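Local coordinates for endoglucanase family 5 (Clostridium acetobutylicum ATCC 824, PDB 6PZ7), which probably hydrolyses internal beta-linkages of cellulose and related plant polysaccharides as a broad-specificity endoglucanase of glycoside hydrolase family 5, at residues F141-N145 against F170-V175; A203-L207 against A253-F258; I217-Y223 against Q263-Q269; D248-I254 against D291-I297. All blocks are in the same frame, centred on the assembly; numbering follows the deposited sequence. Where two conformers were deposited one is given.

Contact 1. Residues F141-N145 against F170-V175; sequences FQTLN and FNLTAV. Unlike the reference sequence in segment 141-145: Q142 (reference Glu).
In the TIM barrel, T143 and L144, just beyond strand 139-142, pack against N171, A174 and F170 of helix 161-180, the next helix in the chain. The one hydrogen bond between the two segments runs from T143 OG1 to the side-chain oxygen N171 OD1, 2.8 Å away. The hydroxyl stands above the carbonyl plane, 36° out of it, with a C=O...O angle of 142°, and the two side chains meet at about a right angle. In T143 the hydroxyl is tucked between the backbone N and the carbonyl carbon (chi1 56°), which leaves CG2 to press on the helix at a second point, 3.6 Å from A174 CB; V175 CG2 lies a little farther off. Threonine thus puts its polar branch on one helix residue and its methyl on the next turn. L144 CD1 lies against F170 CB at 4.0 Å, an apolar contact, and passes N171 OD1 at 3.4 Å, so the asparagine oxygen is covered by a methyl as well as bonded by a hydroxyl. The other end of the N171 amide is held too, since ND2 bonds P193 O at the end of the adjacent strand 190-193. The ring of F170 leads away to S117 and T118 of helix 111-132, while T143 O receives T100 OG1 and W125 NE1, joining the strand end to helix 111-132 and to the residue just beyond strand 95-99.

Contact 2. Residues A203-L207 against A253-F258; sequences AMNDL and AIYNKF
M204 crosses the rim of the F258 ring at a slant and ends near the preceding turn of helix 241-259, at A253. Its CB is 3.9 Å from F258 CE2, and CG passes the same ring carbon at nearly the same distance. SD follows, a Met-aromatic contact 5.1 Å from the ring centroid and 70° off the ring normal, and it also reaches I254 CG1 at 4.2 Å. The bend at chi3 (-60°) takes CE to the neighbourhood of A253 O. The whole side chain is a knob in a hole made by A253, I254, K257 and F258. From the same segment as M204, L207 in one of its two conformers brings CD2 to F258 CZ at 4.0 Å, while K257 CG sits over the centre of one ring face. Beyond CG the K257 chain runs on to N205, where NZ donates to OD1 (2.9 Å), approaching with a tilt of 28° from the amide carbonyl plane. A water bridges the same pair of residues, accepting from K257 NZ and donating to N205 O, so the polar edge is joined twice. Beneath this pairing of helices 201-206 and 241-259 lies the barrel sheet: M204 and I254 rest on L220, and F258 on V218, of strand 216-221, with V265 of strand 265-270 under I254 and F258.

Contact 3. Residues I217-Y223 against Q263-Q269; sequences IVSLHMY and QPVVIGQ. Unlike the reference sequence in segment 263-269: Q269 (reference Glu).
P264 O is gripped by two donors: V218 N from across the strand pair, at 3.0 Å, and the side-chain nitrogen Q263 NE2 of its own segment, which lies on a lone pair in the carbonyl plane and also bonds V216 O. From there a parallel ladder continues, V266 N to V218 O, L220 N to V266 O and G268 N to L220 O. The G268 bond, at 2.9 Å, is bent, with an angle of 134° at the hydrogen. Past a shift in register, M222 N bonds Q269 O. V218, L220, V265 and I267 share one face of the sheet, where L220 CD1 meets V265 CG1 at 3.8 Å. On the other face the extended Q269 lies over H221: CG is 3.6 Å from the ring centroid, only 5° off its normal, and the amide is stacked nearly parallel to the imidazole. Q269 NE2 makes a weak bond of 2.6 Å to Y223 OH at the edge of the tyrosine ring. Q269 OE1 is bonded by R57 NH1, and H221 ND1 bonds E146 OE2. Neighbouring strands six and seven of the TIM barrel thus end in the catalytic cleft expected of this family; Q269, glutamate in the reference, probably occupies the strand-seven position that carries the nucleophile in family 5 glycosidases.

Contact 4. Residues D248-I254 against D291-I297; sequences DGQLNAI and DARKKGI
Helix 241-259 runs past the C-terminal end of helix 278-294, nearest at L251 and A292, whose CA atoms are 6.4 Å apart, and the second helix ends here in a Schellman motif with G296 at positive phi as its C-prime residue. In that motif I297 N bonds A292 O and G296 N bonds R293 O, turning the chain toward strand 298-303. The contact joins helices 241-259 and 278-294, which flank strand 265-270 in the chain and pack outside the TIM barrel. At one end a salt-bridge network gathers D248, D291 and K295. The bend at chi4 (48°) turns K295 NZ between the two acids, and it bonds D248 OD1 and D291 OD1 at 3.1 Å each. Both oxygens are met on the syn side, though out of the carboxylate planes, by 21° for D248 and 32° for D291. The two carboxylates are themselves nearly coplanar, and D248 OD1 lies only 2.5 Å from D291 OD2, a separation at which one of the acids probably holds a proton; the lysine would also ease the crowding of charge. The aliphatic part of K295 is packed as well: CD rests on L251 CB at 3.8 Å, and CE passes N252 OD1 at 3.6 Å. L251 then dips inward, CD1 facing both D291 OD2 and A292 N while CD2 comes near A292 CB. Toward the sheet, L251 and I297 both touch I267 of strand 265-270. At the opposite end from the salt bridges, I297 CD1 meets I254 CG2 at 3.8 Å.

In the fold
All four contacts belong to one eight-stranded beta/alpha barrel. Contact 1 comes first along the chain and closes before the others open, whereas contacts 2, 3 and 4 interleave. Contact 3 pairs strands 216-221 and 265-270, and contacts 2 and 4 lie outside it, their centres about 10 and 11 Å from its own. These two share helix 241-259, with A253 and I254 common to both, and I254 reaches inward to L220 of contact 3. Contact 1 is centred about 14 Å from contact 3; N145, ending segment 141-145, packs beside H221 and Q269 at the probable active-site end of the barrel. Strands 216-221 and 265-270 therefore carry helix packing outside and, at their C-terminal ends, probably part of the cleft.

Contact 1. Residues F141-N145 against F170-V175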
loop_
_atom_site.group_PDB
_atom_site.type_symbol
_atom_site.label_atom_id
_atom_site.label_comp_id
_atom_site.label_asym_id
_atom_site.label_seq_id
_atom_site.Cartn_x
_atom_site.Cartn_y
_atom_site.Cartn_z
ATOM N N PHE A 141 7.224 6.191 4.549
ATOM C CA PHE A 141 6.447 5.477 5.549
ATOM C C PHE A 141 4.972 5.575 5.192
ATOM O O PHE A 141 4.505 6.644 4.810
ATOM C CB PHE A 141 6.653 6.046 6.967
ATOM C CG PHE A 141 8.032 5.873 7.552
ATOM C CD1 PHE A 141 8.935 4.951 7.095
ATOM C CD2 PHE A 141 8.408 6.675 8.601
ATOM C CE1 PHE A 141 10.201 4.847 7.673
ATOM C CE2 PHE A 141 9.668 6.599 9.162
ATOM C CZ PHE A 141 10.552 5.660 8.739
ATOM N N GLN A 142 4.223 4.488 5.362
ATOM C CA GLN A 142 2.774 4.479 5.191
ATOM C C GLN A 142 2.210 4.098 6.566
ATOM O O GLN A 142 2.509 3.028 7.101
ATOM C CB GLN A 142 2.397 3.489 4.111
ATOM C CG GLN A 142 0.923 3.214 3.984
ATOM C CD GLN A 142 0.641 2.029 3.065
ATOM O OE1 GLN A 142 -0.035 1.052 3.486
ATOM N NE2 GLN A 142 1.103 2.078 1.893
ATOM N N THR A 143 1.430 4.987 7.160
ATOM C CA THR A 143 1.083 4.848 8.576
ATOM C C THR A 143 0.300 3.588 8.883
ATOM O O THR A 143 0.579 2.903 9.876
ATOM C CB THR A 143 0.301 6.090 9.020
ATOM O OG1 THR A 143 -0.824 6.224 8.167
ATOM C CG2 THR A 143 1.160 7.348 9.005
ATOM N N LEU A 144 -0.696 3.296 8.042
ATOM C CA LEU A 144 -1.691 2.260 8.225
ATOM C C LEU A 144 -2.015 1.706 6.851
ATOM O O LEU A 144 -1.908 2.411 5.841
ATOM C CB LEU A 144 -2.964 2.836 8.841
ATOM C CG LEU A 144 -2.831 3.587 10.176
ATOM C CD1 LEU A 144 -4.108 4.312 10.497
ATOM C CD2 LEU A 144 -2.480 2.594 11.266
ATOM N N ASN A 145 -2.490 0.454 6.800
ATOM C CA ASN A 145 -2.830 -0.196 5.529
ATOM C C ASN A 145 -4.298 0.042 5.169
ATOM O O ASN A 145 -4.619 0.936 4.379
ATOM C CB ASN A 145 -2.512 -1.692 5.637
ATOM C CG ASN A 145 -2.992 -2.449 4.436
ATOM O OD1 ASN A 145 -2.774 -2.013 3.320
ATOM N ND2 ASN A 145 -3.612 -3.581 4.632
ATOM N N PHE A 170 -5.638 8.491 14.427
ATOM C CA PHE A 170 -4.545 7.537 14.323
ATOM C C PHE A 170 -3.476 8.002 13.329
ATOM O O PHE A 170 -2.276 7.872 13.604
ATOM C CB PHE A 170 -5.057 6.174 13.866
ATOM C CG PHE A 170 -5.890 5.398 14.880
ATOM C CD1 PHE A 170 -5.934 5.715 16.228
ATOM C CD2 PHE A 170 -6.591 4.303 14.441
ATOM C CE1 PHE A 170 -6.692 4.951 17.109
ATOM C CE2 PHE A 170 -7.340 3.530 15.324
ATOM C CZ PHE A 170 -7.386 3.858 16.661
ATOM N N ASN A 171 -3.888 8.516 12.163
ATOM C CA ASN A 171 -2.912 9.003 11.199
ATOM C C ASN A 171 -2.121 10.168 11.780
ATOM O O ASN A 171 -0.909 10.276 11.554
ATOM C CB ASN A 171 -3.611 9.415 9.897
ATOM C CG ASN A 171 -3.970 8.232 9.007
ATOM O OD1 ASN A 171 -3.271 7.203 9.015
ATOM N ND2 ASN A 171 -5.002 8.388 8.184
ATOM N N LEU A 172 -2.800 11.069 12.490
ATOM C CA LEU A 172 -2.120 12.196 13.122
ATOM C C LEU A 172 -1.104 11.723 14.151
ATOM O O LEU A 172 0.028 12.211 14.174
ATOM C CB LEU A 172 -3.139 13.117 13.795
ATOM C CG LEU A 172 -2.557 14.290 14.569
ATOM C CD1 LEU A 172 -1.735 15.146 13.701
ATOM C CD2 LEU A 172 -3.684 15.088 15.240
ATOM N N THR A 173 -1.502 10.771 14.999
ATOM C CA THR A 173 -0.603 10.212 15.993
ATOM C C THR A 173 0.628 9.637 15.312
ATOM O O THR A 173 1.766 9.862 15.746
ATOM C CB THR A 173 -1.319 9.101 16.771
ATOM O OG1 THR A 173 -2.416 9.638 17.524
ATOM C CG2 THR A 173 -0.364 8.410 17.729
ATOM N N ALA A 174 0.421 8.840 14.266
ATOM C CA ALA A 174 1.563 8.228 13.570
ATOM C C ALA A 174 2.481 9.272 12.937
ATOM O O ALA A 174 3.701 9.188 13.065
ATOM C CB ALA A 174 1.050 7.231 12.556
ATOM N N VAL A 175 1.924 10.268 12.252
ATOM C CA VAL A 175 2.749 11.314 11.647
ATOM C C VAL A 175 3.539 12.058 12.713
ATOM O O VAL A 175 4.745 12.299 12.566
ATOM C CB VAL A 175 1.901 12.283 10.796
ATOM C CG1 VAL A 175 2.688 13.530 10.457
ATOM C CG2 VAL A 175 1.410 11.582 9.517
#

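Contact 2. Residues A203-L207 against A253-F258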
loop_
_atom_site.group_PDB
_atom_site.type_symbol
_atom_site.label_atom_id
_atom_site.label_comp_id
_atom_site.label_asym_id
_atom_site.label_seq_id
_atom_site.Cartn_x
_atom_site.Cartn_y
_atom_site.Cartn_z
ATOM N N ALA A 203 -15.505 8.206 2.663
ATOM C CA ALA A 203 -14.152 7.951 3.154
ATOM C C ALA A 203 -13.191 9.021 2.666
ATOM O O ALA A 203 -12.362 9.532 3.427
ATOM C CB ALA A 203 -13.715 6.551 2.738
ATOM N N MET A 204 -13.274 9.365 1.386
ATOM C CA MET A 204 -12.400 10.398 0.854
ATOM C C MET A 204 -12.772 11.767 1.404
ATOM O O MET A 204 -11.887 12.568 1.705
ATOM C CB MET A 204 -12.420 10.399 -0.670
ATOM C CG MET A 204 -11.944 9.072 -1.282
ATOM S SD MET A 204 -11.440 9.190 -3.026
ATOM C CE MET A 204 -12.987 9.749 -3.741
ATOM N N ASN A 205 -14.061 12.042 1.590
ATOM C CA ASN A 205 -14.470 13.368 2.063
ATOM C C ASN A 205 -14.073 13.629 3.509
ATOM O O ASN A 205 -13.779 14.780 3.879
ATOM C CB ASN A 205 -15.982 13.542 1.916
ATOM C CG ASN A 205 -16.394 13.900 0.505
ATOM O OD1 ASN A 205 -15.586 14.366 -0.307
ATOM N ND2 ASN A 205 -17.673 13.708 0.212
ATOM N N ASP A 206 -14.032 12.604 4.343
ATOM C CA ASP A 206 -13.787 12.789 5.754
ATOM C C ASP A 206 -12.316 12.736 6.141
ATOM O O ASP A 206 -11.979 13.084 7.286
ATOM C CB ASP A 206 -14.585 11.803 6.623
ATOM C CG ASP A 206 -16.060 12.148 6.738
ATOM O OD1 ASP A 206 -16.486 13.227 6.245
ATOM O OD2 ASP A 206 -16.798 11.335 7.372
ATOM N N LEU A 207 -11.431 12.371 5.219
ATOM C CA LEU A 207 -10.005 12.351 5.491
ATOM C C LEU A 207 -9.513 13.747 5.833
ATOM O O LEU A 207 -9.789 14.708 5.113
ATOM C CB LEU A 207 -9.276 11.831 4.261
ATOM C CG LEU A 207 -7.798 11.565 4.463
ATOM C CD1 LEU A 207 -7.592 10.345 5.342
ATOM C CD2 LEU A 207 -7.110 11.383 3.140
ATOM N N ALA A 253 -12.753 10.813 -10.102
ATOM C CA ALA A 253 -13.216 11.193 -8.772
ATOM C C ALA A 253 -12.043 11.426 -7.826
ATOM O O ALA A 253 -12.065 12.369 -7.021
ATOM C CB ALA A 253 -14.168 10.158 -8.202
ATOM N N ILE A 254 -11.023 10.571 -7.880
ATOM C CA ILE A 254 -9.827 10.728 -7.055
ATOM C C ILE A 254 -9.072 11.983 -7.457
ATOM O O ILE A 254 -8.653 12.773 -6.602
ATOM C CB ILE A 254 -8.945 9.480 -7.178
ATOM C CG1 ILE A 254 -9.666 8.231 -6.668
ATOM C CG2 ILE A 254 -7.637 9.699 -6.458
ATOM C CD1 ILE A 254 -8.981 6.901 -7.050
ATOM N N TYR A 255 -8.900 12.191 -8.759
ATOM C CA TYR A 255 -8.234 13.389 -9.254
ATOM C C TYR A 255 -8.962 14.652 -8.786
ATOM O O TYR A 255 -8.335 15.606 -8.299
ATOM C CB TYR A 255 -8.181 13.353 -10.789
ATOM C CG TYR A 255 -7.707 14.663 -11.383
ATOM C CD1 TYR A 255 -6.360 14.982 -11.400
ATOM C CD2 TYR A 255 -8.607 15.582 -11.890
ATOM C CE1 TYR A 255 -5.909 16.190 -11.894
ATOM C CE2 TYR A 255 -8.173 16.793 -12.411
ATOM C CZ TYR A 255 -6.813 17.084 -12.409
ATOM O OH TYR A 255 -6.393 18.306 -12.913
ATOM N N ASN A 256 -10.282 14.676 -8.931
ATOM C CA ASN A 256 -11.026 15.881 -8.575
ATOM C C ASN A 256 -11.037 16.143 -7.084
ATOM O O ASN A 256 -11.045 17.310 -6.658
ATOM C CB ASN A 256 -12.440 15.797 -9.138
ATOM C CG ASN A 256 -12.492 16.150 -10.616
ATOM O OD1 ASN A 256 -11.766 17.023 -11.074
ATOM N ND2 ASN A 256 -13.334 15.446 -11.354
ATOM N N LYS A 257 -11.045 15.110 -6.269
ATOM C CA LYS A 257 -11.077 15.320 -4.833
ATOM C C LYS A 257 -9.735 15.766 -4.277
ATOM O O LYS A 257 -9.673 16.673 -3.427
ATOM C CB LYS A 257 -11.560 14.052 -4.137
ATOM C CG LYS A 257 -11.528 14.149 -2.645
ATOM C CD LYS A 257 -12.519 15.191 -2.169
ATOM C CE LYS A 257 -12.467 15.360 -0.679
ATOM N NZ LYS A 257 -13.485 16.352 -0.248
ATOM N N PHE A 258 -8.651 15.120 -4.702
ATOM C CA PHE A 258 -7.325 15.297 -4.104
ATOM C C PHE A 258 -6.339 15.962 -5.058
ATOM O O PHE A 258 -5.853 17.075 -4.777
ATOM C CB PHE A 258 -6.784 13.940 -3.607
ATOM C CG PHE A 258 -7.555 13.367 -2.439
ATOM C CD1 PHE A 258 -7.637 14.051 -1.232
ATOM C CD2 PHE A 258 -8.120 12.120 -2.529
ATOM C CE1 PHE A 258 -8.340 13.519 -0.163
ATOM C CE2 PHE A 258 -8.812 11.582 -1.444
ATOM C CZ PHE A 258 -8.903 12.284 -0.273
HETATM O O HOH W 1 -12.755 16.909 2.362
#

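Contact 3. Residues I217-Y223 against Q263-Q269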
loop_
_atom_site.group_PDB
_atom_site.type_symbol
_atom_site.label_atom_id
_atom_site.label_comp_id
_atom_site.label_asym_id
_atom_site.label_seq_id
_atom_site.Cartn_x
_atom_site.Cartn_y
_atom_site.Cartn_z
ATOM N N ILE A 217 1.052 12.176 1.594
ATOM C CA ILE A 217 0.421 11.667 0.383
ATOM C C ILE A 217 -0.759 10.798 0.803
ATOM O O ILE A 217 -0.643 10.047 1.779
ATOM C CB ILE A 217 1.471 10.831 -0.365
ATOM C CG1 ILE A 217 2.639 11.683 -0.843
ATOM C CG2 ILE A 217 0.845 10.051 -1.535
ATOM C CD1 ILE A 217 3.939 10.903 -1.109
ATOM N N VAL A 218 -1.852 10.835 0.059
ATOM C CA VAL A 218 -3.000 9.970 0.356
ATOM C C VAL A 218 -2.768 8.586 -0.227
ATOM O O VAL A 218 -2.379 8.461 -1.404
ATOM C CB VAL A 218 -4.296 10.605 -0.183
ATOM C CG1 VAL A 218 -5.481 9.666 -0.014
ATOM C CG2 VAL A 218 -4.563 11.919 0.521
ATOM N N SER A 219 -3.073 7.555 0.557
ATOM C CA SER A 219 -3.059 6.170 0.119
ATOM C C SER A 219 -4.465 5.632 -0.100
ATOM O O SER A 219 -5.296 5.655 0.821
ATOM C CB SER A 219 -2.391 5.330 1.211
ATOM O OG SER A 219 -2.481 3.951 0.865
ATOM N N LEU A 220 -4.718 5.121 -1.304
ATOM C CA LEU A 220 -5.988 4.492 -1.664
ATOM C C LEU A 220 -5.709 3.144 -2.298
ATOM O O LEU A 220 -4.669 2.956 -2.945
ATOM C CB LEU A 220 -6.797 5.367 -2.644
ATOM C CG LEU A 220 -7.097 6.782 -2.172
ATOM C CD1 LEU A 220 -7.696 7.582 -3.326
ATOM C CD2 LEU A 220 -8.019 6.787 -0.973
ATOM N N HIS A 221 -6.610 2.183 -2.113
ATOM C CA HIS A 221 -6.514 0.866 -2.741
ATOM C C HIS A 221 -7.750 0.701 -3.609
ATOM O O HIS A 221 -8.864 1.042 -3.178
ATOM C CB HIS A 221 -6.434 -0.256 -1.727
ATOM C CG HIS A 221 -5.209 -0.175 -0.873
ATOM N ND1 HIS A 221 -5.030 -0.988 0.222
ATOM C CD2 HIS A 221 -4.110 0.622 -0.933
ATOM C CE1 HIS A 221 -3.867 -0.700 0.791
ATOM N NE2 HIS A 221 -3.297 0.285 0.125
ATOM N N MET A 222 -7.590 0.239 -4.857
ATOM C CA MET A 222 -8.725 0.188 -5.777
ATOM C C MET A 222 -8.524 -0.914 -6.821
ATOM O O MET A 222 -7.904 -0.712 -7.881
ATOM C CB MET A 222 -8.913 1.552 -6.433
ATOM C CG MET A 222 -10.221 1.657 -7.229
ATOM S SD MET A 222 -10.657 3.247 -7.919
ATOM C CE MET A 222 -9.664 3.212 -9.387
ATOM N N TYR A 223 -9.106 -2.064 -6.539
ATOM C CA TYR A 223 -9.038 -3.224 -7.412
ATOM C C TYR A 223 -10.238 -3.186 -8.351
ATOM O O TYR A 223 -11.173 -3.981 -8.260
ATOM C CB TYR A 223 -9.010 -4.513 -6.617
ATOM C CG TYR A 223 -7.791 -4.765 -5.768
ATOM C CD1 TYR A 223 -6.852 -5.704 -6.141
ATOM C CD2 TYR A 223 -7.594 -4.105 -4.539
ATOM C CE1 TYR A 223 -5.773 -6.002 -5.336
ATOM C CE2 TYR A 223 -6.500 -4.395 -3.730
ATOM C CZ TYR A 223 -5.600 -5.350 -4.132
ATOM O OH TYR A 223 -4.533 -5.692 -3.347
ATOM N N GLN A 263 -3.229 17.835 -3.507
ATOM C CA GLN A 263 -3.019 16.735 -2.568
ATOM C C GLN A 263 -2.694 15.468 -3.359
ATOM O O GLN A 263 -3.590 14.867 -3.970
ATOM C CB GLN A 263 -4.249 16.515 -1.687
ATOM C CG GLN A 263 -4.092 15.348 -0.741
ATOM C CD GLN A 263 -2.824 15.465 0.082
ATOM O OE1 GLN A 263 -2.693 16.384 0.880
ATOM N NE2 GLN A 263 -1.878 14.548 -0.122
ATOM N N PRO A 264 -1.431 15.041 -3.405
ATOM C CA PRO A 264 -1.079 13.856 -4.183
ATOM C C PRO A 264 -1.633 12.569 -3.605
ATOM O O PRO A 264 -1.922 12.469 -2.397
ATOM C CB PRO A 264 0.458 13.867 -4.161
ATOM C CG PRO A 264 0.833 15.322 -3.973
ATOM C CD PRO A 264 -0.220 15.769 -2.963
ATOM N N VAL A 265 -1.720 11.573 -4.482
ATOM C CA VAL A 265 -2.309 10.270 -4.210
ATOM C C VAL A 265 -1.444 9.179 -4.819
ATOM O O VAL A 265 -1.026 9.281 -5.981
ATOM C CB VAL A 265 -3.730 10.167 -4.828
ATOM C CG1 VAL A 265 -4.311 8.757 -4.653
ATOM C CG2 VAL A 265 -4.655 11.209 -4.235
ATOM N N VAL A 266 -1.227 8.109 -4.057
ATOM C CA VAL A 266 -0.712 6.842 -4.561
ATOM C C VAL A 266 -1.791 5.786 -4.363
ATOM O O VAL A 266 -2.295 5.599 -3.245
ATOM C CB VAL A 266 0.593 6.443 -3.827
ATOM C CG1 VAL A 266 0.998 5.014 -4.129
ATOM C CG2 VAL A 266 1.709 7.426 -4.186
ATOM N N ILE A 267 -2.106 5.066 -5.433
ATOM C CA ILE A 267 -2.942 3.864 -5.357
ATOM C C ILE A 267 -1.982 2.730 -5.011
ATOM O O ILE A 267 -1.312 2.146 -5.878
ATOM C CB ILE A 267 -3.746 3.640 -6.627
ATOM C CG1 ILE A 267 -4.780 4.768 -6.781
ATOM C CG2 ILE A 267 -4.412 2.273 -6.578
ATOM C CD1 ILE A 267 -5.550 4.753 -8.102
ATOM N N GLY A 268 -1.872 2.420 -3.713
ATOM C CA GLY A 268 -0.864 1.510 -3.232
ATOM C C GLY A 268 -1.165 0.054 -3.423
ATOM O O GLY A 268 -0.264 -0.779 -3.219
ATOM N N GLN A 269 -2.384 -0.291 -3.823
ATOM C CA GLN A 269 -2.753 -1.634 -4.267
ATOM C C GLN A 269 -3.771 -1.508 -5.388
ATOM O O GLN A 269 -4.819 -0.868 -5.231
ATOM C CB GLN A 269 -3.370 -2.494 -3.176
ATOM C CG GLN A 269 -2.444 -2.722 -1.963
ATOM C CD GLN A 269 -2.985 -3.643 -0.895
ATOM O OE1 GLN A 269 -2.443 -3.656 0.236
ATOM N NE2 GLN A 269 -4.027 -4.329 -1.160
#

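Contact 4. Residues D248-I254 against D291-I297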
loop_
_atom_site.group_PDB
_atom_site.type_symbol
_atom_site.label_atom_id
_atom_site.label_comp_id
_atom_site.label_asym_id
_atom_site.label_seq_id
_atom_site.Cartn_x
_atom_site.Cartn_y
_atom_site.Cartn_z
ATOM N N ASP A 248 -12.267 5.284 -15.844
ATOM C CA ASP A 248 -11.929 6.701 -15.918
ATOM C C ASP A 248 -12.756 7.518 -14.937
ATOM O O ASP A 248 -12.239 8.462 -14.305
ATOM C CB ASP A 248 -12.124 7.240 -17.339
ATOM C CG ASP A 248 -11.698 8.657 -17.454
ATOM O OD1 ASP A 248 -10.492 8.910 -17.306
ATOM O OD2 ASP A 248 -12.585 9.526 -17.717
ATOM N N GLY A 249 -14.038 7.190 -14.783
ATOM C CA GLY A 249 -14.862 7.885 -13.800
ATOM C C GLY A 249 -14.319 7.730 -12.385
ATOM O O GLY A 249 -14.308 8.689 -11.597
ATOM N N GLN A 250 -13.870 6.527 -12.023
ATOM C CA GLN A 250 -13.338 6.306 -10.684
ATOM C C GLN A 250 -12.041 7.076 -10.483
ATOM O O GLN A 250 -11.841 7.717 -9.438
ATOM C CB GLN A 250 -13.128 4.809 -10.472
ATOM C CG GLN A 250 -14.411 3.993 -10.369
ATOM C CD GLN A 250 -14.155 2.531 -10.500
ATOM O OE1 GLN A 250 -13.367 2.091 -11.339
ATOM N NE2 GLN A 250 -14.812 1.750 -9.674
ATOM N N LEU A 251 -11.155 7.058 -11.470
ATOM C CA LEU A 251 -9.902 7.797 -11.366
ATOM C C LEU A 251 -10.148 9.294 -11.358
ATOM O O LEU A 251 -9.486 10.032 -10.624
ATOM C CB LEU A 251 -8.933 7.364 -12.470
ATOM C CG LEU A 251 -8.433 5.924 -12.384
ATOM C CD1 LEU A 251 -7.752 5.542 -13.681
ATOM C CD2 LEU A 251 -7.473 5.771 -11.222
ATOM N N ASN A 252 -11.134 9.758 -12.129
ATOM C CA ASN A 252 -11.440 11.180 -12.144
ATOM C C ASN A 252 -11.991 11.651 -10.802
ATOM O O ASN A 252 -11.738 12.796 -10.400
ATOM C CB ASN A 252 -12.404 11.479 -13.289
ATOM C CG ASN A 252 -12.292 12.894 -13.754
ATOM O OD1 ASN A 252 -11.196 13.452 -13.814
ATOM N ND2 ASN A 252 -13.433 13.500 -14.071
ATOM N N ALA A 253 -12.753 10.813 -10.102
ATOM C CA ALA A 253 -13.216 11.193 -8.772
ATOM C C ALA A 253 -12.043 11.426 -7.826
ATOM O O ALA A 253 -12.065 12.369 -7.021
ATOM C CB ALA A 253 -14.168 10.158 -8.202
ATOM N N ILE A 254 -11.023 10.571 -7.880
ATOM C CA ILE A 254 -9.827 10.728 -7.055
ATOM C C ILE A 254 -9.072 11.983 -7.457
ATOM O O ILE A 254 -8.653 12.773 -6.602
ATOM C CB ILE A 254 -8.945 9.480 -7.178
ATOM C CG1 ILE A 254 -9.666 8.231 -6.668
ATOM C CG2 ILE A 254 -7.637 9.699 -6.458
ATOM C CD1 ILE A 254 -8.981 6.901 -7.050
ATOM N N ASP A 291 -4.125 6.057 -17.619
ATOM C CA ASP A 291 -5.100 7.075 -17.210
ATOM C C ASP A 291 -4.761 7.632 -15.832
ATOM O O ASP A 291 -4.853 8.848 -15.593
ATOM C CB ASP A 291 -6.505 6.475 -17.229
ATOM C CG ASP A 291 -7.594 7.514 -17.255
ATOM O OD1 ASP A 291 -7.328 8.676 -17.634
ATOM O OD2 ASP A 291 -8.729 7.174 -16.900
ATOM N N ALA A 292 -4.342 6.771 -14.906
ATOM C CA ALA A 292 -3.905 7.263 -13.604
ATOM C C ALA A 292 -2.759 8.256 -13.744
ATOM O O ALA A 292 -2.781 9.326 -13.125
ATOM C CB ALA A 292 -3.529 6.080 -12.701
ATOM N N ARG A 293 -1.782 7.940 -14.589
ATOM C CA ARG A 293 -0.632 8.821 -14.757
ATOM C C ARG A 293 -1.048 10.160 -15.357
ATOM O O ARG A 293 -0.512 11.210 -14.967
ATOM C CB ARG A 293 0.440 8.164 -15.628
ATOM C CG ARG A 293 1.617 9.087 -16.024
ATOM C CD ARG A 293 2.802 9.083 -15.037
ATOM N NE ARG A 293 2.516 9.710 -13.746
ATOM C CZ ARG A 293 2.595 9.097 -12.559
ATOM N NH1 ARG A 293 2.964 7.826 -12.481
ATOM N NH2 ARG A 293 2.304 9.786 -11.473
ATOM N N LYS A 294 -2.002 10.153 -16.291
ATOM C CA LYS A 294 -2.468 11.415 -16.834
ATOM C C LYS A 294 -3.078 12.292 -15.756
ATOM O O LYS A 294 -3.062 13.526 -15.879
ATOM C CB LYS A 294 -3.491 11.132 -17.921
ATOM C CG LYS A 294 -2.871 10.666 -19.230
ATOM C CD LYS A 294 -3.930 10.343 -20.281
ATOM C CE LYS A 294 -3.272 9.812 -21.554
ATOM N NZ LYS A 294 -4.283 9.340 -22.536
ATOM N N LYS A 295 -3.620 11.687 -14.711
ATOM C CA LYS A 295 -4.194 12.360 -13.554
ATOM C C LYS A 295 -3.206 12.516 -12.406
ATOM O O LYS A 295 -3.633 12.854 -11.290
ATOM C CB LYS A 295 -5.462 11.618 -13.125
ATOM C CG LYS A 295 -6.576 11.706 -14.187
ATOM C CD LYS A 295 -7.651 10.656 -13.964
ATOM C CE LYS A 295 -8.913 10.870 -14.792
ATOM N NZ LYS A 295 -8.682 11.132 -16.234
ATOM N N GLY A 296 -1.923 12.279 -12.623
ATOM C CA GLY A 296 -0.931 12.486 -11.593
ATOM C C GLY A 296 -0.840 11.410 -10.530
ATOM O O GLY A 296 -0.192 11.634 -9.494
ATOM N N ILE A 297 -1.464 10.257 -10.740
ATOM C CA ILE A 297 -1.572 9.200 -9.741
ATOM C C ILE A 297 -0.647 8.043 -10.098
ATOM O O ILE A 297 -0.682 7.528 -11.228
ATOM C CB ILE A 297 -3.021 8.695 -9.646
ATOM C CG1 ILE A 297 -3.994 9.824 -9.271
ATOM C CG2 ILE A 297 -3.117 7.551 -8.656
ATOM C CD1 ILE A 297 -5.441 9.515 -9.583
#